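Local coordinates for protein (R)-S-adenosyl-L-methionine hydrolase (Thermus thermophilus, PDB 2CW5) that catalyses the hydrolysis of S-adenosyl-L-methionine to adenosine and L-methionine, working as a homotrimer without chlorinase or fluorinase activity, at residues 186-192 / 229-235; 92-98 / 162-168; 20-26 / 139-143; 1-5 / 145-149; 55-59 / 85-89. All coordinates share one frame. Residue numbers count along the deposited sequence, not the author numbering.

Interaction 1. Residues 186-192 / 229-235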
# COMPACT_ATOMS: atom_id res chain seq x y z
N ASN C 186 -1.70 13.98 14.78
CA ASN C 186 -2.77 14.44 15.66
C ASN C 186 -2.80 13.47 16.83
O ASN C 186 -2.63 12.27 16.66
CB ASN C 186 -4.14 14.39 14.96
CG ASN C 186 -4.25 15.34 13.79
OD1 ASN C 186 -3.83 16.49 13.87
ND2 ASN C 186 -4.84 14.87 12.69
N ALA C 187 -3.03 13.99 18.03
CA ALA C 187 -3.09 13.14 19.21
C ALA C 187 -4.53 12.75 19.53
O ALA C 187 -5.40 13.61 19.63
CB ALA C 187 -2.46 13.85 20.39
N ILE C 188 -4.77 11.45 19.68
CA ILE C 188 -6.09 10.95 20.02
C ILE C 188 -6.06 10.71 21.53
O ILE C 188 -5.15 10.04 22.03
CB ILE C 188 -6.39 9.60 19.33
CG1 ILE C 188 -6.13 9.71 17.82
CG2 ILE C 188 -7.81 9.17 19.62
CD1 ILE C 188 -7.01 10.72 17.10
N THR C 189 -7.04 11.25 22.25
CA THR C 189 -7.08 11.06 23.70
C THR C 189 -8.21 10.13 24.08
O THR C 189 -9.01 9.73 23.23
CB THR C 189 -7.27 12.40 24.45
OG1 THR C 189 -8.64 12.81 24.36
CG2 THR C 189 -6.37 13.49 23.85
N THR C 190 -8.27 9.79 25.36
CA THR C 190 -9.30 8.90 25.88
C THR C 190 -10.52 9.68 26.38
O THR C 190 -11.47 9.09 26.91
CB THR C 190 -8.75 8.04 27.04
OG1 THR C 190 -8.20 8.90 28.05
CG2 THR C 190 -7.67 7.09 26.55
N LEU C 191 -10.49 11.00 26.23
CA LEU C 191 -11.59 11.84 26.68
C LEU C 191 -12.80 11.79 25.74
O LEU C 191 -12.65 11.89 24.53
CB LEU C 191 -11.13 13.29 26.83
CG LEU C 191 -10.16 13.56 27.98
CD1 LEU C 191 -9.77 15.03 27.98
CD2 LEU C 191 -10.83 13.19 29.30
N LEU C 192 -13.99 11.64 26.32
CA LEU C 192 -15.22 11.57 25.54
C LEU C 192 -15.91 12.91 25.33
O LEU C 192 -16.86 13.01 24.55
CB LEU C 192 -16.20 10.60 26.21
CG LEU C 192 -15.73 9.14 26.14
CD1 LEU C 192 -16.55 8.29 27.10
CD2 LEU C 192 -15.85 8.64 24.70
N GLY C 229 -15.59 10.25 18.22
CA GLY C 229 -16.16 10.65 19.49
C GLY C 229 -15.15 10.88 20.61
O GLY C 229 -15.54 11.05 21.76
N LEU C 230 -13.86 10.89 20.27
CA LEU C 230 -12.82 11.12 21.27
C LEU C 230 -12.17 12.48 21.06
O LEU C 230 -12.03 12.94 19.91
CB LEU C 230 -11.76 10.02 21.20
CG LEU C 230 -12.23 8.60 21.48
CD1 LEU C 230 -11.07 7.62 21.34
CD2 LEU C 230 -12.82 8.53 22.89
N LEU C 231 -11.78 13.14 22.14
CA LEU C 231 -11.15 14.44 22.03
C LEU C 231 -9.80 14.28 21.34
O LEU C 231 -9.05 13.34 21.63
CB LEU C 231 -10.96 15.08 23.42
CG LEU C 231 -10.35 16.50 23.46
CD1 LEU C 231 -10.75 17.20 24.74
CD2 LEU C 231 -8.84 16.41 23.33
N GLU C 232 -9.50 15.20 20.43
CA GLU C 232 -8.24 15.15 19.70
C GLU C 232 -7.52 16.49 19.80
O GLU C 232 -8.14 17.52 20.06
CB GLU C 232 -8.50 14.82 18.23
CG GLU C 232 -8.89 13.37 17.97
CD GLU C 232 -9.24 13.09 16.52
OE1 GLU C 232 -8.59 13.66 15.62
OE2 GLU C 232 -10.16 12.27 16.28
N VAL C 233 -6.20 16.46 19.62
CA VAL C 233 -5.36 17.65 19.66
C VAL C 233 -4.56 17.70 18.36
O VAL C 233 -3.76 16.80 18.08
CB VAL C 233 -4.38 17.62 20.84
CG1 VAL C 233 -3.39 18.79 20.74
CG2 VAL C 233 -5.14 17.71 22.15
N ALA C 234 -4.76 18.75 17.58
CA ALA C 234 -4.05 18.88 16.31
C ALA C 234 -3.35 20.22 16.15
O ALA C 234 -3.61 21.18 16.88
CB ALA C 234 -5.01 18.66 15.15
N VAL C 235 -2.44 20.27 15.18
CA VAL C 235 -1.71 21.49 14.85
C VAL C 235 -2.01 21.76 13.39
O VAL C 235 -1.80 20.90 12.54
CB VAL C 235 -0.19 21.31 15.03
CG1 VAL C 235 0.56 22.47 14.39
CG2 VAL C 235 0.16 21.22 16.51
O HOH W 1 -1.44 17.74 14.16
O HOH W 2 -17.88 11.45 22.81
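Strands 187-189 and 231-235 run antiparallel, their axes 163° apart in direction and 4.9 Å at closest approach, in the sheet of the C-terminal barrel-like domain. N186 opens the pairing: its OD1 accepts from water 1, which accepts from V235 N, while its ND2 is held by D182. N186, E232 and V235 are S-adenosyl-L-methionine-binding positions by similarity, so this end of the strand pair, with E232 beside it, probably lines the substrate site. A187 and V233 form a hydrogen-bonded pair, A187 N to V233 O at 2.9 Å and V233 N to A187 O at 3.0 Å. I188 faces E232 in a non-hydrogen-bonded pair; I188 CD1 packs 3.3 Å from E232 CD, and Y50 of helix 45-55 touches both side chains. At T189 both the amide N and OG1 donate to L231 O (3.0 and 2.8 Å). T189 OG1 also accepts from L191 N at 3.2 Å, an ST turn that redirects the chain. L191 O accepts from L231 N at 2.8 Å, and L191 CB meets L231 CB at 3.9 Å. L192 CD2 lies 3.5 Å from L230 CD2, and water 2 donates to L192 O (2.5 Å) and G229 O (2.6 Å).

Interaction 2. Residues 92-98 / 162-168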
# COMPACT_ATOMS: atom_id res chain seq x y z
N ASP C 92 -4.15 -12.63 20.98
CA ASP C 92 -4.77 -12.32 22.26
C ASP C 92 -3.79 -11.44 23.03
O ASP C 92 -3.19 -11.87 24.02
CB ASP C 92 -5.05 -13.63 23.02
CG ASP C 92 -5.86 -13.41 24.28
OD1 ASP C 92 -6.58 -12.40 24.38
OD2 ASP C 92 -5.79 -14.28 25.18
N ASN C 93 -3.64 -10.21 22.56
CA ASN C 93 -2.73 -9.27 23.19
C ASN C 93 -3.37 -7.91 23.47
O ASN C 93 -2.67 -6.92 23.69
CB ASN C 93 -1.48 -9.08 22.31
CG ASN C 93 -1.81 -8.57 20.91
OD1 ASN C 93 -2.95 -8.18 20.63
ND2 ASN C 93 -0.81 -8.57 20.03
N GLY C 94 -4.70 -7.87 23.45
CA GLY C 94 -5.39 -6.62 23.74
C GLY C 94 -5.69 -5.75 22.53
O GLY C 94 -6.29 -4.69 22.66
N LEU C 95 -5.26 -6.21 21.36
CA LEU C 95 -5.48 -5.49 20.11
C LEU C 95 -6.96 -5.09 19.93
O LEU C 95 -7.27 -3.99 19.47
CB LEU C 95 -5.05 -6.38 18.94
CG LEU C 95 -5.41 -5.97 17.50
CD1 LEU C 95 -4.86 -4.60 17.20
CD2 LEU C 95 -4.85 -7.00 16.53
N PHE C 96 -7.86 -6.00 20.31
CA PHE C 96 -9.30 -5.78 20.17
C PHE C 96 -10.00 -5.08 21.35
O PHE C 96 -11.23 -5.01 21.37
CB PHE C 96 -9.99 -7.12 19.92
CG PHE C 96 -9.60 -7.80 18.63
CD1 PHE C 96 -9.99 -7.27 17.40
CD2 PHE C 96 -8.86 -8.98 18.64
CE1 PHE C 96 -9.65 -7.91 16.20
CE2 PHE C 96 -8.51 -9.63 17.45
CZ PHE C 96 -8.91 -9.09 16.22
N THR C 97 -9.23 -4.56 22.31
CA THR C 97 -9.80 -3.92 23.50
C THR C 97 -10.92 -2.90 23.26
O THR C 97 -12.00 -3.00 23.85
CB THR C 97 -8.70 -3.23 24.33
OG1 THR C 97 -7.73 -4.20 24.75
CG2 THR C 97 -9.29 -2.57 25.57
N LEU C 98 -10.65 -1.92 22.42
CA LEU C 98 -11.64 -0.88 22.13
C LEU C 98 -12.82 -1.42 21.34
O LEU C 98 -13.97 -1.08 21.61
CB LEU C 98 -10.96 0.29 21.41
CG LEU C 98 -9.91 0.99 22.28
CD1 LEU C 98 -9.24 2.10 21.50
CD2 LEU C 98 -10.57 1.55 23.55
N THR C 162 -10.76 -14.79 30.03
CA THR C 162 -9.32 -15.00 29.95
C THR C 162 -8.67 -14.16 28.85
O THR C 162 -7.45 -14.08 28.76
CB THR C 162 -8.97 -16.49 29.71
OG1 THR C 162 -9.36 -16.87 28.38
CG2 THR C 162 -9.68 -17.38 30.73
N LEU C 163 -9.49 -13.54 28.00
CA LEU C 163 -8.96 -12.71 26.92
C LEU C 163 -8.21 -11.50 27.47
O LEU C 163 -8.60 -10.92 28.48
CB LEU C 163 -10.09 -12.25 25.99
CG LEU C 163 -10.77 -13.37 25.19
CD1 LEU C 163 -11.93 -12.81 24.39
CD2 LEU C 163 -9.75 -14.03 24.26
N ALA C 164 -7.12 -11.12 26.80
CA ALA C 164 -6.32 -9.99 27.24
C ALA C 164 -6.90 -8.65 26.81
O ALA C 164 -7.53 -8.55 25.76
CB ALA C 164 -4.90 -10.13 26.72
N ARG C 165 -6.69 -7.63 27.62
CA ARG C 165 -7.18 -6.29 27.31
C ARG C 165 -6.11 -5.28 27.70
O ARG C 165 -5.38 -5.49 28.67
CB ARG C 165 -8.48 -5.99 28.07
CG ARG C 165 -9.76 -6.56 27.43
CD ARG C 165 -10.99 -6.16 28.24
NE ARG C 165 -12.27 -6.41 27.55
CZ ARG C 165 -12.79 -7.61 27.33
NH1 ARG C 165 -12.15 -8.71 27.72
NH2 ARG C 165 -13.95 -7.72 26.70
N LEU C 166 -6.01 -4.20 26.95
CA LEU C 166 -5.04 -3.16 27.26
C LEU C 166 -5.70 -2.25 28.29
O LEU C 166 -6.93 -2.19 28.37
CB LEU C 166 -4.70 -2.34 26.02
CG LEU C 166 -4.07 -3.05 24.82
CD1 LEU C 166 -3.91 -2.06 23.69
CD2 LEU C 166 -2.73 -3.66 25.20
N PRO C 167 -4.90 -1.55 29.11
CA PRO C 167 -5.41 -0.64 30.14
C PRO C 167 -5.89 0.70 29.55
O PRO C 167 -5.35 1.76 29.87
CB PRO C 167 -4.20 -0.47 31.07
CG PRO C 167 -3.06 -0.50 30.10
CD PRO C 167 -3.43 -1.66 29.20
N LEU C 168 -6.90 0.63 28.69
CA LEU C 168 -7.44 1.82 28.05
C LEU C 168 -8.85 2.09 28.54
O LEU C 168 -9.74 1.25 28.40
CB LEU C 168 -7.46 1.64 26.53
CG LEU C 168 -6.13 1.23 25.89
CD1 LEU C 168 -6.35 0.92 24.41
CD2 LEU C 168 -5.11 2.33 26.07
O HOH W 3 -6.95 -10.06 23.52
O HOH W 4 -12.72 -3.94 26.24
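This is a loop-to-loop contact: the N-terminal-domain connection between strand 87-89 and helix 99-102 lies against the chain leading from strand 157-158 to strand 175-181. Side chains of 92-98 bind backbone amides of 162-168. D92 OD1 accepts from A164 N at 2.8 Å, and D92 OD2 forms a salt bridge with R78. Water 3 donates to D92 OD1 and A164 O and accepts from G94 N. G94 CA lies 4.0 Å from R165 CA; a CB would collide with L166 and, at phi 91° and psi -2°, press on N93 O, so only glycine fits comfortably. G94 to T97 make a type I beta turn, entered through an Asx turn in which N93 OD1 accepts from L95 N (3.1 Å). T97 OG1 donates to G94 O (2.6 Å) and accepts from L166 N (2.8 Å), joining the turn to the second loop. N93 points away; its ND2 binds V69 O, and its side chain is about 4 Å from that of D70, probably important for activity. L98 CG packs 4.1 Å from L168 CD1, and both leucines meet L179 of strand 175-181 in the C-terminal sheet, so this end lies between the two domains.

Interaction 3. Residues 20-26 / 139-143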
# COMPACT_ATOMS: atom_id res chain seq x y z
N VAL C 20 -1.75 -13.40 2.67
CA VAL C 20 -2.90 -13.70 3.51
C VAL C 20 -4.17 -13.69 2.65
O VAL C 20 -5.04 -14.55 2.78
CB VAL C 20 -3.03 -12.68 4.66
CG1 VAL C 20 -4.37 -12.85 5.35
CG2 VAL C 20 -1.90 -12.90 5.66
N LYS C 21 -4.27 -12.70 1.76
CA LYS C 21 -5.42 -12.62 0.87
C LYS C 21 -5.47 -13.84 -0.06
O LYS C 21 -6.54 -14.33 -0.41
CB LYS C 21 -5.36 -11.33 0.05
CG LYS C 21 -5.60 -10.07 0.85
CD LYS C 21 -5.53 -8.84 -0.05
CE LYS C 21 -5.90 -7.58 0.70
NZ LYS C 21 -5.77 -6.38 -0.18
N ALA C 22 -4.29 -14.32 -0.45
CA ALA C 22 -4.20 -15.48 -1.33
C ALA C 22 -4.70 -16.73 -0.60
O ALA C 22 -5.45 -17.53 -1.16
CB ALA C 22 -2.76 -15.69 -1.80
N VAL C 23 -4.27 -16.90 0.65
CA VAL C 23 -4.71 -18.05 1.43
C VAL C 23 -6.22 -17.96 1.65
O VAL C 23 -6.92 -18.97 1.56
CB VAL C 23 -3.99 -18.13 2.80
CG1 VAL C 23 -4.59 -19.24 3.65
CG2 VAL C 23 -2.51 -18.40 2.58
N LEU C 24 -6.72 -16.76 1.93
CA LEU C 24 -8.16 -16.57 2.14
C LEU C 24 -8.95 -16.97 0.90
O LEU C 24 -10.06 -17.49 1.00
CB LEU C 24 -8.47 -15.11 2.49
CG LEU C 24 -8.07 -14.59 3.87
CD1 LEU C 24 -8.44 -13.12 3.98
CD2 LEU C 24 -8.78 -15.39 4.95
N ALA C 25 -8.38 -16.71 -0.27
CA ALA C 25 -9.05 -17.03 -1.53
C ALA C 25 -8.90 -18.51 -1.86
O ALA C 25 -9.49 -19.01 -2.81
CB ALA C 25 -8.48 -16.18 -2.66
N GLU C 26 -8.09 -19.20 -1.05
CA GLU C 26 -7.82 -20.63 -1.19
C GLU C 26 -8.64 -21.36 -2.26
O GLU C 26 -9.48 -22.20 -1.90
CB GLU C 26 -8.01 -21.32 0.16
CG GLU C 26 -9.39 -21.10 0.77
CD GLU C 26 -9.44 -21.48 2.23
OE1 GLU C 26 -10.55 -21.51 2.80
OE2 GLU C 26 -8.36 -21.75 2.81
N ALA C 139 -5.11 -16.62 8.81
CA ALA C 139 -5.80 -16.66 7.52
C ALA C 139 -6.73 -17.87 7.38
O ALA C 139 -7.89 -17.72 6.98
CB ALA C 139 -4.79 -16.64 6.37
N PRO C 140 -6.23 -19.08 7.70
CA PRO C 140 -7.11 -20.25 7.57
C PRO C 140 -8.31 -20.17 8.52
O PRO C 140 -9.39 -20.65 8.20
CB PRO C 140 -6.18 -21.42 7.88
CG PRO C 140 -5.12 -20.81 8.76
CD PRO C 140 -4.87 -19.48 8.10
N ALA C 141 -8.10 -19.54 9.67
CA ALA C 141 -9.16 -19.39 10.67
C ALA C 141 -10.23 -18.44 10.13
O ALA C 141 -11.43 -18.70 10.22
CB ALA C 141 -8.57 -18.85 11.97
N ALA C 142 -9.77 -17.33 9.56
CA ALA C 142 -10.67 -16.33 9.00
C ALA C 142 -11.49 -16.91 7.85
O ALA C 142 -12.68 -16.66 7.74
CB ALA C 142 -9.88 -15.13 8.53
N ALA C 143 -10.84 -17.69 6.98
CA ALA C 143 -11.54 -18.29 5.85
C ALA C 143 -12.62 -19.24 6.38
O ALA C 143 -13.76 -19.24 5.90
CB ALA C 143 -10.55 -19.05 4.97
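The two helices interlock: L24 fills a hollow of alanines, and A139 fits between two valines. The 20-24 part of helix 16-24 presents V20, V23 and L24, one turn of aliphatic bumps, to the alanine-rich 139-143 part of helix 133-147. The short axes cross at -41° and approach to 8.9 Å, a spacing consistent with the small alanines at the interface. A139 points its CB between the two valines, 3.9 Å from V20 CG1 and 3.8 Å from V23 CG1. L24 is the deepest projection: its CD2 enters the shallow depression formed by A139, A142 and A143, lying 3.2 Å from A139 O, 3.8 Å from A142 CB and 4.1 Å from A143 CB. V23 CG1 also reaches P140, 4.5 Å from P140 CD. That proline lacks an amide hydrogen, and the helix kinks there. At the far end E26 brings its carboxylate to A143, with E26 OE1 3.3 Å from A143 CB. The contact is van der Waals packing. Both helices lie against the mixed sheet of the N-terminal domain: V20 touches F6 and L24 touches V4 on strand 4-8, while A142 rests on V64 and L66 of strand 64-68.

Interaction 4. Residues 1-5 / 145-149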
# COMPACT_ATOMS: atom_id res chain seq x y z
N MSE C 1 -21.67 -15.96 2.07
CA MSE C 1 -20.56 -15.85 3.05
C MSE C 1 -20.52 -14.50 3.76
O MSE C 1 -21.28 -13.59 3.44
CB MSE C 1 -19.21 -16.04 2.36
CG MSE C 1 -18.92 -17.43 1.86
SE MSE C 1 -17.09 -17.47 1.29
CE MSE C 1 -17.34 -16.93 -0.55
N ARG C 2 -19.61 -14.40 4.72
CA ARG C 2 -19.43 -13.18 5.48
C ARG C 2 -18.17 -12.49 4.98
O ARG C 2 -17.16 -13.15 4.70
CB ARG C 2 -19.29 -13.51 6.97
CG ARG C 2 -20.60 -13.95 7.61
CD ARG C 2 -20.41 -15.15 8.51
NE ARG C 2 -21.70 -15.64 9.00
CZ ARG C 2 -21.86 -16.78 9.68
NH1 ARG C 2 -20.82 -17.55 9.94
NH2 ARG C 2 -23.07 -17.14 10.08
N PRO C 3 -18.21 -11.16 4.83
CA PRO C 3 -17.03 -10.45 4.35
C PRO C 3 -15.91 -10.47 5.38
O PRO C 3 -16.15 -10.63 6.58
CB PRO C 3 -17.56 -9.04 4.09
CG PRO C 3 -18.61 -8.89 5.15
CD PRO C 3 -19.32 -10.22 5.08
N VAL C 4 -14.68 -10.34 4.89
CA VAL C 4 -13.51 -10.33 5.76
C VAL C 4 -12.82 -8.97 5.70
O VAL C 4 -12.41 -8.51 4.63
CB VAL C 4 -12.49 -11.42 5.36
CG1 VAL C 4 -11.25 -11.30 6.22
CG2 VAL C 4 -13.09 -12.80 5.52
N TYR C 5 -12.71 -8.32 6.86
CA TYR C 5 -12.05 -7.02 6.96
C TYR C 5 -10.68 -7.32 7.55
O TYR C 5 -10.56 -7.98 8.58
CB TYR C 5 -12.87 -6.08 7.83
CG TYR C 5 -14.09 -5.57 7.08
CD1 TYR C 5 -14.02 -4.41 6.30
CD2 TYR C 5 -15.29 -6.29 7.08
CE1 TYR C 5 -15.11 -3.99 5.53
CE2 TYR C 5 -16.39 -5.88 6.31
CZ TYR C 5 -16.29 -4.73 5.54
OH TYR C 5 -17.36 -4.32 4.78
N LEU C 145 -14.24 -19.19 9.22
CA LEU C 145 -15.36 -18.40 9.73
C LEU C 145 -16.11 -17.67 8.62
O LEU C 145 -17.34 -17.57 8.66
CB LEU C 145 -14.86 -17.39 10.76
CG LEU C 145 -14.33 -18.03 12.04
CD1 LEU C 145 -13.61 -16.99 12.90
CD2 LEU C 145 -15.50 -18.66 12.80
N ALA C 146 -15.38 -17.18 7.62
CA ALA C 146 -16.00 -16.47 6.50
C ALA C 146 -16.94 -17.40 5.73
O ALA C 146 -17.95 -16.96 5.18
CB ALA C 146 -14.92 -15.93 5.56
N LEU C 147 -16.59 -18.69 5.69
CA LEU C 147 -17.42 -19.68 4.99
C LEU C 147 -18.68 -19.96 5.78
O LEU C 147 -19.67 -20.43 5.23
CB LEU C 147 -16.64 -20.98 4.79
CG LEU C 147 -15.54 -20.99 3.73
CD1 LEU C 147 -14.74 -22.28 3.85
CD2 LEU C 147 -16.16 -20.86 2.35
N GLY C 148 -18.64 -19.68 7.08
CA GLY C 148 -19.80 -19.92 7.92
C GLY C 148 -19.67 -21.19 8.74
O GLY C 148 -20.63 -21.60 9.40
N LEU C 149 -18.50 -21.80 8.72
CA LEU C 149 -18.25 -23.02 9.48
C LEU C 149 -18.20 -22.71 10.98
O LEU C 149 -17.74 -21.65 11.38
CB LEU C 149 -16.96 -23.68 9.00
CG LEU C 149 -16.99 -24.17 7.55
CD1 LEU C 149 -15.61 -24.64 7.12
CD2 LEU C 149 -18.00 -25.31 7.43
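The N-terminal residues run extended into strand 4-8 past the C-terminal end of helix 133-147, and one backbone bond ties them, R2 N donating to A146 O of the last helical turn at 3.1 Å and nearly straight (173°). The helix ends in a Schellman motif: G148, with a positive phi of 102°, leaves the helical path while its N still bonds to L145 O at 2.9 Å. Among the side chains, A146 is the most covered, its CB against V4 CG2 at 3.6 Å. The selenomethionine M1 reaches along the helix end, its SE 3.7 Å from L147 CD2. R2 reaches the glycine, with R2 NH1 3.3 Å from G148 CA. The contact joins the start of strand 4-8, which lies between strands 34-37 and 64-68 in the mixed sheet, to the end of helix 133-147: V4 pairs by backbone with V34 on one side and Y5 with V64 and L66 on the other, whereas L145 turns to T87 and V89 of strand 87-89.

Interaction 5. Residues 55-59 / 85-89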
# COMPACT_ATOMS: atom_id res chain seq x y z
N ALA C 55 -13.51 2.04 12.75
CA ALA C 55 -14.28 1.46 11.65
C ALA C 55 -15.36 0.44 11.99
O ALA C 55 -16.33 0.30 11.24
CB ALA C 55 -13.31 0.84 10.64
N LEU C 56 -15.21 -0.26 13.10
CA LEU C 56 -16.16 -1.30 13.48
C LEU C 56 -17.65 -1.02 13.35
O LEU C 56 -18.38 -1.80 12.75
CB LEU C 56 -15.88 -1.78 14.91
CG LEU C 56 -16.67 -3.02 15.35
CD1 LEU C 56 -16.21 -4.21 14.52
CD2 LEU C 56 -16.48 -3.29 16.85
N PRO C 57 -18.14 0.11 13.90
CA PRO C 57 -19.57 0.40 13.80
C PRO C 57 -20.17 0.50 12.39
O PRO C 57 -21.38 0.33 12.22
CB PRO C 57 -19.70 1.71 14.58
CG PRO C 57 -18.37 2.36 14.39
CD PRO C 57 -17.41 1.21 14.55
N TYR C 58 -19.32 0.74 11.40
CA TYR C 58 -19.78 0.88 10.01
C TYR C 58 -19.70 -0.41 9.22
O TYR C 58 -20.10 -0.45 8.05
CB TYR C 58 -18.96 1.95 9.29
CG TYR C 58 -18.98 3.30 9.97
CD1 TYR C 58 -20.05 4.17 9.79
CD2 TYR C 58 -17.95 3.69 10.82
CE1 TYR C 58 -20.10 5.40 10.45
CE2 TYR C 58 -17.98 4.91 11.48
CZ TYR C 58 -19.06 5.76 11.29
OH TYR C 58 -19.10 6.97 11.95
N LEU C 59 -19.18 -1.47 9.84
CA LEU C 59 -19.05 -2.75 9.14
C LEU C 59 -20.26 -3.65 9.30
O LEU C 59 -20.90 -3.67 10.35
CB LEU C 59 -17.80 -3.49 9.63
CG LEU C 59 -16.48 -2.72 9.65
CD1 LEU C 59 -15.35 -3.68 10.00
CD2 LEU C 59 -16.22 -2.05 8.32
N ARG C 85 -21.20 -9.57 18.00
CA ARG C 85 -22.04 -9.16 16.88
C ARG C 85 -21.16 -9.27 15.64
O ARG C 85 -21.64 -9.51 14.53
CB ARG C 85 -22.54 -7.72 17.03
CG ARG C 85 -23.43 -7.48 18.23
CD ARG C 85 -24.41 -6.33 17.98
NE ARG C 85 -23.75 -5.05 17.75
CZ ARG C 85 -23.17 -4.32 18.69
NH1 ARG C 85 -23.15 -4.74 19.95
NH2 ARG C 85 -22.60 -3.16 18.38
N TRP C 86 -19.86 -9.05 15.84
CA TRP C 86 -18.88 -9.18 14.77
C TRP C 86 -17.94 -10.28 15.25
O TRP C 86 -17.95 -10.63 16.42
CB TRP C 86 -18.09 -7.87 14.59
CG TRP C 86 -18.91 -6.77 13.98
CD1 TRP C 86 -19.23 -6.61 12.66
CD2 TRP C 86 -19.53 -5.69 14.68
NE1 TRP C 86 -20.02 -5.49 12.50
CE2 TRP C 86 -20.23 -4.91 13.72
CE3 TRP C 86 -19.58 -5.30 16.02
CZ2 TRP C 86 -20.96 -3.77 14.06
CZ3 TRP C 86 -20.31 -4.16 16.37
CH2 TRP C 86 -20.99 -3.41 15.39
N THR C 87 -17.16 -10.84 14.34
CA THR C 87 -16.24 -11.91 14.69
C THR C 87 -14.82 -11.37 14.59
O THR C 87 -14.49 -10.62 13.67
CB THR C 87 -16.44 -13.11 13.75
OG1 THR C 87 -17.76 -13.63 13.96
CG2 THR C 87 -15.40 -14.21 14.03
N TYR C 88 -13.98 -11.75 15.55
CA TYR C 88 -12.61 -11.26 15.59
C TYR C 88 -11.61 -12.39 15.51
O TYR C 88 -11.79 -13.43 16.14
CB TYR C 88 -12.40 -10.46 16.88
CG TYR C 88 -13.45 -9.40 17.10
CD1 TYR C 88 -13.36 -8.16 16.48
CD2 TYR C 88 -14.58 -9.67 17.88
CE1 TYR C 88 -14.36 -7.20 16.63
CE2 TYR C 88 -15.59 -8.72 18.03
CZ TYR C 88 -15.48 -7.49 17.40
OH TYR C 88 -16.49 -6.56 17.52
N VAL C 89 -10.56 -12.18 14.72
CA VAL C 89 -9.51 -13.18 14.56
C VAL C 89 -8.17 -12.46 14.65
O VAL C 89 -7.87 -11.59 13.84
CB VAL C 89 -9.62 -13.90 13.21
CG1 VAL C 89 -8.45 -14.88 13.03
CG2 VAL C 89 -10.95 -14.61 13.11
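L56 lays its CD1 methyl over one face of the W86 indole, a CH-pi contact 3.9 Å from the centroid of the five-membered ring and 24° off its normal. The nearest ring atom is W86 CD2, 3.6 Å from L56 CD1. The t chi1 of L56 carries its branch out from the 3-10 turn at 56-58, so that it also meets Y88, in the strand that follows W86: L56 CD2 is 3.3 Å from Y88 OH, and L56 CD1 is 4.1 Å from Y88 CE1. At its edge the indole makes a polar anchor, W86 NE1 donating to L59 O at 3.0 Å. The 3-10 turn, in which Y58 N bonds to A55 O and L59 N to L56 O, places that carbonyl beside the ring. P57 CA comes to 4.4 Å from W86 CH2. Y88 OH is hydrogen-bonded to D103, and its ring meets W100 edge-to-face. With backbones well separated, 8.4 Å between the CA atoms of L56 and W86, the side chains of W86, Y88 and L56 span the gap, the indole reaching L59 O. Segment 55-59 spans the end of helix 45-55 and the start of its connection to strand 64-68. Strand 34-37, helix 45-55 and strand 64-68 follow each other as a beta-alpha-beta crossover of the N-terminal alpha/beta domain, and W86, just ahead of the parallel strand 87-89, packs on the turn that ends the crossover helix.

How the interactions relate
Interactions 3, 4 and 5 gather around the mixed sheet of the N-terminal domain. Interactions 3 and 4 share helix 133-147, have centres about 10 Å apart and touch through L24 and V4; interaction 5 meets both, through V89 with A141 and T87 with L145. Along the chain, 4 encloses 3, which encloses 5. Interaction 2 crosses 3 and 4 in sequence and touches 5 where F96 packs on Y88. Interaction 1 follows last, in the C-terminal antiparallel sheet, its centre about 21 Å from that of interaction 2 and 35 Å from that of interaction 3. Thus 3, 4 and 5 hold the N-terminal domain together, while 1 belongs to the C-terminal one, whose residues probably share in binding the substrate.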